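Local coordinates for protein fuculose-1-phosphate aldolase (Thermus thermophilus, PDB 2FK5) that belongs to the class II aldolase and adducin family, whose alpha/beta fold packs helices against a mixed beta sheet, at residues Ala26-Val31 against Val72-Val77. Numbering follows the deposited sequence.
Sequences AGNFSV and VVHREV. With SO4 (sulfate ion), chain C.
H74 on helix 72-77 meets N28 and S30 on strand 28-31 where the two short axes come within 9.8 Å and run in roughly the same direction, 32° apart, with the CA atoms of S30 and H74 7.5 Å from each other. N28 and S30, alternate residues of the strand, both direct their side chains at the helix, and the imidazole of H74 reaches back between them. With CG anti to the carbonyl carbon, the ring is carried toward the strand, and the turn about CB-CG brings both nitrogens to N28 and S30. H74 NE2 donates to N28 OD1 at 2.6 Å, the N-H...O angle being 152°; the donor is tilted 34° from the amide's carbonyl plane. At the ring edge, S30 OG is hydrogen-bonded to H74 ND1 at 2.8 Å, and this hydroxyl also bonds Y78 OH. Two bonds at separate nitrogens fix the rotation of the buried ring. While OD1 takes the H74 bond, ND2 of the same amide donates to sulfate O1 at 3.1 Å. H74 thus probably helps to position N28, as a second-shell residue of the sulfate site that S42, G43, K46, S68 and V69 complete, where helix 71-80 packs on the mixed sheet of this AraD-like fold.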
loop_
_atom_site.group_PDB
_atom_site.type_symbol
_atom_site.label_atom_id
_atom_site.label_comp_id
_atom_site.label_asym_id
_atom_site.label_seq_id
_atom_site.Cartn_x
_atom_site.Cartn_y
_atom_site.Cartn_z
ATOM N N ALA A 26 -9.819 9.674 13.100
ATOM C CA ALA A 26 -11.182 10.020 12.723
ATOM C C ALA A 26 -12.008 8.765 12.445
ATOM O O ALA A 26 -11.493 7.773 11.927
ATOM N N GLY A 27 -13.286 8.810 12.817
ATOM C CA GLY A 27 -14.174 7.684 12.571
ATOM C C GLY A 27 -14.117 6.536 13.561
ATOM O O GLY A 27 -13.237 6.466 14.414
ATOM N N ASN A 28 -15.075 5.626 13.445
ATOM C CA ASN A 28 -15.127 4.472 14.322
ATOM C C ASN A 28 -16.111 3.462 13.766
ATOM O O ASN A 28 -16.998 3.810 12.989
ATOM C CB ASN A 28 -15.540 4.911 15.729
ATOM C CG ASN A 28 -16.589 5.997 15.711
ATOM O OD1 ASN A 28 -17.746 5.752 15.378
ATOM N ND2 ASN A 28 -16.181 7.218 16.055
ATOM N N PHE A 29 -15.943 2.198 14.132
ATOM C CA PHE A 29 -16.875 1.195 13.664
ATOM C C PHE A 29 -17.079 0.126 14.696
ATOM O O PHE A 29 -16.245 -0.067 15.577
ATOM C CB PHE A 29 -16.450 0.587 12.321
ATOM C CG PHE A 29 -14.977 0.608 12.072
ATOM C CD1 PHE A 29 -14.209 -0.540 12.250
ATOM C CD2 PHE A 29 -14.361 1.768 11.611
ATOM C CE1 PHE A 29 -12.842 -0.526 11.965
ATOM C CE2 PHE A 29 -13.003 1.791 11.328
ATOM C CZ PHE A 29 -12.244 0.642 11.503
ATOM N N SER A 30 -18.204 -0.563 14.576
ATOM C CA SER A 30 -18.565 -1.595 15.532
ATOM C C SER A 30 -19.444 -2.659 14.915
ATOM O O SER A 30 -19.952 -2.505 13.794
ATOM C CB SER A 30 -19.349 -0.957 16.672
ATOM O OG SER A 30 -20.566 -0.419 16.160
ATOM N N VAL A 31 -19.630 -3.741 15.670
ATOM C CA VAL A 31 -20.503 -4.827 15.260
ATOM C C VAL A 31 -21.301 -5.237 16.504
ATOM O O VAL A 31 -20.824 -5.111 17.627
ATOM C CB VAL A 31 -19.729 -6.066 14.735
ATOM C CG1 VAL A 31 -18.918 -5.683 13.507
ATOM C CG2 VAL A 31 -18.827 -6.628 15.826
ATOM N N VAL A 72 -21.867 6.325 22.441
ATOM C CA VAL A 72 -23.252 6.604 22.826
ATOM C C VAL A 72 -24.164 6.484 21.614
ATOM O O VAL A 72 -25.296 6.010 21.709
ATOM C CB VAL A 72 -23.433 8.038 23.382
ATOM C CG1 VAL A 72 -24.498 8.035 24.468
ATOM N N VAL A 73 -23.669 6.938 20.469
ATOM C CA VAL A 73 -24.443 6.884 19.245
ATOM C C VAL A 73 -24.586 5.452 18.760
ATOM O O VAL A 73 -25.671 5.027 18.379
ATOM C CB VAL A 73 -23.780 7.714 18.132
ATOM C CG1 VAL A 73 -24.644 7.673 16.880
ATOM C CG2 VAL A 73 -23.560 9.151 18.613
ATOM N N HIS A 74 -23.484 4.707 18.761
ATOM C CA HIS A 74 -23.534 3.319 18.322
ATOM C C HIS A 74 -24.512 2.554 19.214
ATOM O O HIS A 74 -25.364 1.813 18.728
ATOM C CB HIS A 74 -22.150 2.682 18.427
ATOM C CG HIS A 74 -21.183 3.158 17.385
ATOM N ND1 HIS A 74 -20.660 2.321 16.424
ATOM C CD2 HIS A 74 -20.629 4.374 17.169
ATOM C CE1 HIS A 74 -19.824 3.001 15.660
ATOM N NE2 HIS A 74 -19.787 4.251 16.090
ATOM N N ARG A 75 -24.377 2.744 20.516
ATOM C CA ARG A 75 -25.248 2.053 21.460
ATOM C C ARG A 75 -26.727 2.318 21.182
ATOM O O ARG A 75 -27.544 1.393 21.154
ATOM C CB ARG A 75 -24.915 2.471 22.893
ATOM C CG ARG A 75 -25.742 1.719 23.938
ATOM C CD ARG A 75 -25.370 2.145 25.335
ATOM N NE ARG A 75 -25.705 3.544 25.570
ATOM C CZ ARG A 75 -25.531 4.161 26.731
ATOM N NH1 ARG A 75 -25.027 3.495 27.763
ATOM N NH2 ARG A 75 -25.861 5.441 26.862
ATOM N N GLU A 76 -27.069 3.582 20.957
ATOM C CA GLU A 76 -28.457 3.947 20.699
ATOM C C GLU A 76 -28.951 3.319 19.404
ATOM O O GLU A 76 -30.093 2.881 19.318
ATOM C CB GLU A 76 -28.596 5.474 20.648
ATOM C CG GLU A 76 -30.005 5.981 20.920
ATOM C CD GLU A 76 -30.527 5.551 22.285
ATOM O OE1 GLU A 76 -29.748 5.599 23.260
ATOM O OE2 GLU A 76 -31.714 5.172 22.381
ATOM N N VAL A 77 -28.092 3.270 18.388
ATOM C CA VAL A 77 -28.479 2.658 17.119
ATOM C C VAL A 77 -28.794 1.180 17.326
ATOM O O VAL A 77 -29.757 0.656 16.777
ATOM C CB VAL A 77 -27.345 2.764 16.055
ATOM C CG1 VAL A 77 -27.711 1.958 14.827
ATOM C CG2 VAL A 77 -27.111 4.215 15.676
HETATM S S SO4 C . -12.856 8.229 18.352
HETATM O O1 SO4 C . -13.744 7.070 17.908
HETATM O O2 SO4 C . -13.110 8.442 19.841
HETATM O O3 SO4 C . -11.510 7.809 18.221
HETATM O O4 SO4 C . -13.405 9.372 17.712
#